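Local coordinates for GTPase subunit of restriction endonuclease (Thermococcus gammatolerans, PDB 6P0F), which probably recognises modified DNA through its N-terminal YTH-like domain, as part of a GTP-dependent McrBC-type restriction system, at residues Gln4-Ile10 / Asp69-Val75; Lys64-Gly68 / Ile96-Thr100. All blocks are in the same frame, centred on the assembly; numbering follows the deposited sequence.

In the fold
The chain enters the main mixed sheet at once. Strand 5-11 lies between strands 70-76 and 155-158, and pairs with strand 70-76 in interaction 1. That contact closes a loop of 58 residues, which holds helix 15-26, helix 39-45 and strand 49-55. Just before strand 70-76 comes the loop 64-68, which meets residues 96-100 of the next sheet neighbour in interaction 2. The segments alternate along the chain, so the two contacts cross. They also touch: Gln4 NE2 lies 2.8 Å from Lys64 O, and Asp69 O lies 2.9 Å from Ile97 N, both probable hydrogen bonds. Together they tie strand 5-11, strand 70-76 with the loop before it, and strand 91-102.

Interaction 1. Residues Gln4-Ile10 / Asp69-Val75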
loop_
_atom_site.group_PDB
_atom_site.type_symbol
_atom_site.label_atom_id
_atom_site.label_comp_id
_atom_site.label_asym_id
_atom_site.label_seq_id
_atom_site.Cartn_x
_atom_site.Cartn_y
_atom_site.Cartn_z
ATOM N N GLN A 4 5.108 -10.790 5.992
ATOM C CA GLN A 4 5.985 -9.642 5.946
ATOM C C GLN A 4 5.183 -8.365 6.156
ATOM O O GLN A 4 3.982 -8.308 5.913
ATOM C CB GLN A 4 6.739 -9.608 4.622
ATOM C CG GLN A 4 7.594 -10.853 4.410
ATOM C CD GLN A 4 8.174 -10.969 3.035
ATOM O OE1 GLN A 4 9.378 -11.190 2.880
ATOM N NE2 GLN A 4 7.335 -10.820 2.010
ATOM N N LEU A 5 5.878 -7.339 6.634
ATOM C CA LEU A 5 5.312 -6.015 6.833
ATOM C C LEU A 5 6.130 -5.031 6.011
ATOM O O LEU A 5 7.363 -4.984 6.133
ATOM C CB LEU A 5 5.307 -5.615 8.306
ATOM C CG LEU A 5 4.923 -4.176 8.664
ATOM C CD1 LEU A 5 3.473 -3.934 8.169
ATOM C CD2 LEU A 5 5.078 -3.919 10.161
ATOM N N PHE A 6 5.454 -4.268 5.150
ATOM C CA PHE A 6 6.077 -3.259 4.314
ATOM C C PHE A 6 5.520 -1.884 4.653
ATOM O O PHE A 6 4.391 -1.766 5.137
ATOM C CB PHE A 6 5.838 -3.549 2.834
ATOM C CG PHE A 6 6.381 -4.857 2.397
ATOM C CD1 PHE A 6 7.718 -4.988 2.070
ATOM C CD2 PHE A 6 5.565 -5.976 2.342
ATOM C CE1 PHE A 6 8.240 -6.209 1.680
ATOM C CE2 PHE A 6 6.086 -7.200 1.927
ATOM C CZ PHE A 6 7.447 -7.309 1.624
ATOM N N ILE A 7 6.341 -0.851 4.421
ATOM C CA ILE A 7 5.921 0.546 4.521
ATOM C C ILE A 7 6.010 1.168 3.137
ATOM O O ILE A 7 7.050 1.085 2.467
ATOM C CB ILE A 7 6.783 1.350 5.508
ATOM C CG1 ILE A 7 6.601 0.833 6.921
ATOM C CG2 ILE A 7 6.441 2.844 5.421
ATOM C CD1 ILE A 7 7.731 1.281 7.838
ATOM N N ILE A 8 4.921 1.786 2.692
ATOM C CA ILE A 8 4.914 2.501 1.421
ATOM C C ILE A 8 4.560 3.944 1.702
ATOM O O ILE A 8 3.518 4.250 2.279
ATOM C CB ILE A 8 3.955 1.858 0.422
ATOM C CG1 ILE A 8 4.470 0.468 0.059
ATOM C CG2 ILE A 8 3.821 2.733 -0.838
ATOM C CD1 ILE A 8 3.462 -0.323 -0.807
ATOM N N GLY A 9 5.455 4.867 1.280
ATOM C CA GLY A 9 5.305 6.261 1.576
ATOM C C GLY A 9 4.622 6.953 0.397
ATOM O O GLY A 9 5.126 6.907 -0.717
ATOM N N ILE A 10 3.488 7.565 0.679
ATOM C CA ILE A 10 2.676 8.248 -0.334
ATOM C C ILE A 10 2.850 9.741 -0.115
ATOM O O ILE A 10 2.384 10.281 0.893
ATOM C CB ILE A 10 1.192 7.859 -0.219
ATOM C CG1 ILE A 10 0.982 6.341 -0.285
ATOM C CG2 ILE A 10 0.346 8.630 -1.285
ATOM C CD1 ILE A 10 1.384 5.723 -1.585
ATOM N N ASP A 69 0.667 -10.583 3.296
ATOM C CA ASP A 69 1.568 -9.564 3.812
ATOM C C ASP A 69 0.770 -8.304 4.162
ATOM O O ASP A 69 -0.321 -8.046 3.634
ATOM C CB ASP A 69 2.656 -9.262 2.798
ATOM C CG ASP A 69 3.679 -10.393 2.664
ATOM O OD1 ASP A 69 3.632 -11.338 3.513
ATOM O OD2 ASP A 69 4.513 -10.305 1.731
HETATM N N MSE A 70 1.336 -7.506 5.047
HETATM C CA MSE A 70 0.692 -6.314 5.570
HETATM C C MSE A 70 1.445 -5.091 5.049
HETATM O O MSE A 70 2.670 -5.105 4.914
HETATM C CB MSE A 70 0.682 -6.359 7.087
HETATM C CG MSE A 70 -0.319 -7.344 7.551
HETATM SE SE MSE A 70 -0.010 -7.703 9.406
HETATM C CE MSE A 70 0.350 -5.935 10.025
ATOM N N VAL A 71 0.694 -4.018 4.786
ATOM C CA VAL A 71 1.258 -2.776 4.261
ATOM C C VAL A 71 0.804 -1.622 5.145
ATOM O O VAL A 71 -0.400 -1.430 5.363
ATOM C CB VAL A 71 0.841 -2.528 2.804
ATOM C CG1 VAL A 71 1.395 -1.173 2.368
ATOM C CG2 VAL A 71 1.328 -3.635 1.872
ATOM N N LEU A 72 1.767 -0.851 5.649
ATOM C CA LEU A 72 1.504 0.440 6.274
ATOM C C LEU A 72 1.733 1.493 5.195
ATOM O O LEU A 72 2.853 1.638 4.704
ATOM C CB LEU A 72 2.437 0.702 7.454
ATOM C CG LEU A 72 2.112 -0.135 8.694
ATOM C CD1 LEU A 72 3.359 -0.153 9.573
ATOM C CD2 LEU A 72 0.904 0.364 9.444
ATOM N N PHE A 73 0.673 2.167 4.777
ATOM C CA PHE A 73 0.796 3.315 3.883
ATOM C C PHE A 73 0.997 4.540 4.763
ATOM O O PHE A 73 0.104 4.927 5.525
ATOM C CB PHE A 73 -0.452 3.477 3.019
ATOM C CG PHE A 73 -0.617 2.448 1.965
ATOM C CD1 PHE A 73 0.081 2.494 0.778
ATOM C CD2 PHE A 73 -1.534 1.426 2.157
ATOM C CE1 PHE A 73 -0.125 1.536 -0.201
ATOM C CE2 PHE A 73 -1.746 0.459 1.167
ATOM C CZ PHE A 73 -1.048 0.520 0.001
ATOM N N TYR A 74 2.179 5.150 4.683
ATOM C CA TYR A 74 2.448 6.425 5.317
ATOM C C TYR A 74 2.056 7.529 4.342
ATOM O O TYR A 74 2.445 7.468 3.186
ATOM C CB TYR A 74 3.941 6.535 5.625
ATOM C CG TYR A 74 4.491 5.786 6.810
ATOM C CD1 TYR A 74 3.766 4.795 7.456
ATOM C CD2 TYR A 74 5.758 6.084 7.279
ATOM C CE1 TYR A 74 4.296 4.119 8.546
ATOM C CE2 TYR A 74 6.299 5.420 8.375
ATOM C CZ TYR A 74 5.572 4.434 8.987
ATOM O OH TYR A 74 6.106 3.782 10.082
ATOM N N VAL A 75 1.299 8.524 4.802
ATOM C CA VAL A 75 0.816 9.594 3.929
ATOM C C VAL A 75 1.255 10.928 4.520
ATOM O O VAL A 75 0.897 11.261 5.655
ATOM C CB VAL A 75 -0.708 9.536 3.765
ATOM C CG1 VAL A 75 -1.182 10.657 2.828
ATOM C CG2 VAL A 75 -1.140 8.156 3.252
#
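Ile7 CG2 sits over the face of the Tyr74 ring, 3.6 Å from its centroid, a CH-pi contact between parallel strands 5-10 and 70-75. On the same face, Leu5 CD1 lies 4.0 Å from Leu72 CD1. Helix 160-174 covers Leu5 and Met70, a selenomethionine. On the other face, Ile8 CD1 meets Val71 CG1 and Ile8 CB meets Phe73 CD1, both at 3.9 Å. Helix 15-26 packs over Ile10 and Val75. This is a parallel pair in the mixed sheet of the YTH-type domain, with a helix on each face. Between the faces runs an unbroken ladder. Phe6 N bonds to Met70 O at 2.9 Å, and Leu72 N to Phe6 O at 2.8 Å. At the polar edge, Asp69 OD1 accepts from Gln4 N and Asp69 OD2 from Gln4 NE2, each at 2.9 Å. OD2 also accepts from Asp66 N. Gln4 NE2 also bonds to the backbone Lys64 O, and Tyr74 OH to Asn142 OD1. The apolar faces thus bury the ladder, while Asp69 adds side-chain bonds at its start.

Interaction 2. Residues Lys64-Gly68 / Ile96-Thr100; sequences KIDKG and IICET
One direct hydrogen bond joins the loop 64-68 to residues 96-100: Gly68 N gives to Ile97 O at 2.8 Å, nearly straight at 165°. A water adds a bridge. It accepts from Lys67 N at 2.9 Å and lies 3.2 Å from Thr100 OG1. Ile65 to Lys67 are extended, then Gly68 turns to phi/psi 93/-18, where a side chain would jam against the preceding carbonyl. The end-to-end directions of 65-68 and 96-100 differ by 128°, and the CA atoms of Lys67 and Ile97 are 4.9 Å apart. Residues 96-100 turn a corner at Cys98, which is disulfide-bonded to Cys45. Cys98 and Glu99 both face Phe126, a classic beta bulge. Glu99 OE1 accepts from Thr100 N at 2.9 Å. Lys67 (chi1 p, then all t) brings NZ to 4.0 Å from Glu99 OE2, beyond a salt bridge. Inward, Ile65 and Ile97, both m then t, meet tightly, CG2 of Ile65 3.2 Å from CD1 of Ile97, and both touch Met125 of strand 123-127. Thr100 (p) sets CG2 3.8 Å from Ile65 O. The chemistry implies a loop held to the bulged strand by backbone and water bonds beside the apolar Ile65-Ile97 contact, with charge only loosely matched outside.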
loop_
_atom_site.group_PDB
_atom_site.type_symbol
_atom_site.label_atom_id
_atom_site.label_comp_id
_atom_site.label_asym_id
_atom_site.label_seq_id
_atom_site.Cartn_x
_atom_site.Cartn_y
_atom_site.Cartn_z
ATOM N N LYS A 64 9.967 -10.377 -1.889
ATOM C CA LYS A 64 8.806 -10.479 -2.758
ATOM C C LYS A 64 7.554 -10.211 -1.930
ATOM O O LYS A 64 7.427 -10.686 -0.801
ATOM C CB LYS A 64 8.767 -11.870 -3.391
ATOM C CG LYS A 64 7.609 -12.130 -4.320
ATOM C CD LYS A 64 7.740 -13.527 -4.940
ATOM C CE LYS A 64 6.435 -13.983 -5.581
ATOM N NZ LYS A 64 6.555 -15.335 -6.204
ATOM N N ILE A 65 6.646 -9.415 -2.478
ATOM C CA ILE A 65 5.400 -9.091 -1.798
ATOM C C ILE A 65 4.417 -10.215 -2.081
ATOM O O ILE A 65 4.153 -10.535 -3.251
ATOM C CB ILE A 65 4.842 -7.745 -2.278
ATOM C CG1 ILE A 65 5.847 -6.630 -1.993
ATOM C CG2 ILE A 65 3.497 -7.449 -1.622
ATOM C CD1 ILE A 65 5.423 -5.306 -2.573
ATOM N N ASP A 66 3.866 -10.793 -1.024
ATOM C CA ASP A 66 2.997 -11.958 -1.109
ATOM C C ASP A 66 1.609 -11.655 -0.561
ATOM O O ASP A 66 1.451 -10.828 0.340
ATOM C CB ASP A 66 3.576 -13.133 -0.290
ATOM C CG ASP A 66 4.951 -13.584 -0.775
ATOM O OD1 ASP A 66 5.155 -13.671 -2.004
ATOM O OD2 ASP A 66 5.827 -13.862 0.078
ATOM N N LYS A 67 0.602 -12.392 -1.023
ATOM C CA LYS A 67 -0.683 -12.285 -0.346
ATOM C C LYS A 67 -0.545 -12.708 1.113
ATOM O O LYS A 67 0.310 -13.533 1.486
ATOM C CB LYS A 67 -1.758 -13.082 -1.080
ATOM C CG LYS A 67 -1.477 -14.532 -1.234
ATOM C CD LYS A 67 -2.631 -15.215 -1.995
ATOM C CE LYS A 67 -2.304 -16.689 -2.077
ATOM N NZ LYS A 67 -3.379 -17.433 -2.747
ATOM N N GLY A 68 -1.285 -12.015 1.971
ATOM C CA GLY A 68 -1.171 -12.173 3.401
ATOM C C GLY A 68 -0.217 -11.210 4.071
ATOM O O GLY A 68 -0.290 -11.043 5.294
ATOM N N ILE A 96 -4.047 -5.466 4.536
ATOM C CA ILE A 96 -3.511 -6.814 4.359
ATOM C C ILE A 96 -3.836 -7.264 2.943
ATOM O O ILE A 96 -4.954 -7.048 2.454
ATOM C CB ILE A 96 -4.048 -7.784 5.440
ATOM C CG1 ILE A 96 -3.344 -9.131 5.280
ATOM C CG2 ILE A 96 -5.531 -7.883 5.411
ATOM C CD1 ILE A 96 -3.435 -10.016 6.538
ATOM N N ILE A 97 -2.839 -7.832 2.261
ATOM C CA ILE A 97 -2.947 -8.110 0.832
ATOM C C ILE A 97 -3.759 -9.383 0.609
ATOM O O ILE A 97 -3.461 -10.450 1.169
ATOM C CB ILE A 97 -1.564 -8.227 0.173
ATOM C CG1 ILE A 97 -0.784 -6.894 0.305
ATOM C CG2 ILE A 97 -1.717 -8.613 -1.295
ATOM C CD1 ILE A 97 0.617 -6.923 -0.270
ATOM N N CYS A 98 -4.814 -9.258 -0.185
ATOM C CA CYS A 98 -5.638 -10.404 -0.562
ATOM C C CYS A 98 -5.023 -11.193 -1.715
ATOM O O CYS A 98 -5.091 -12.429 -1.743
ATOM C CB CYS A 98 -7.019 -9.884 -0.943
ATOM S SG CYS A 98 -8.225 -11.142 -1.388
ATOM N N GLU A 99 -4.469 -10.491 -2.698
ATOM C CA GLU A 99 -3.912 -11.106 -3.890
ATOM C C GLU A 99 -2.895 -10.161 -4.501
ATOM O O GLU A 99 -2.976 -8.947 -4.332
ATOM C CB GLU A 99 -4.969 -11.400 -4.956
ATOM C CG GLU A 99 -5.414 -12.845 -5.048
ATOM C CD GLU A 99 -4.292 -13.779 -5.476
ATOM O OE1 GLU A 99 -3.117 -13.365 -5.525
ATOM O OE2 GLU A 99 -4.582 -14.957 -5.714
ATOM N N THR A 100 -1.966 -10.732 -5.239
ATOM C CA THR A 100 -1.043 -9.948 -6.050
ATOM C C THR A 100 -1.198 -10.402 -7.489
ATOM O O THR A 100 -1.468 -11.573 -7.766
ATOM C CB THR A 100 0.418 -10.094 -5.612
ATOM O OG1 THR A 100 0.832 -11.455 -5.778
ATOM C CG2 THR A 100 0.607 -9.671 -4.171
HETATM O O HOH W 1 1.145 -13.680 -3.529
#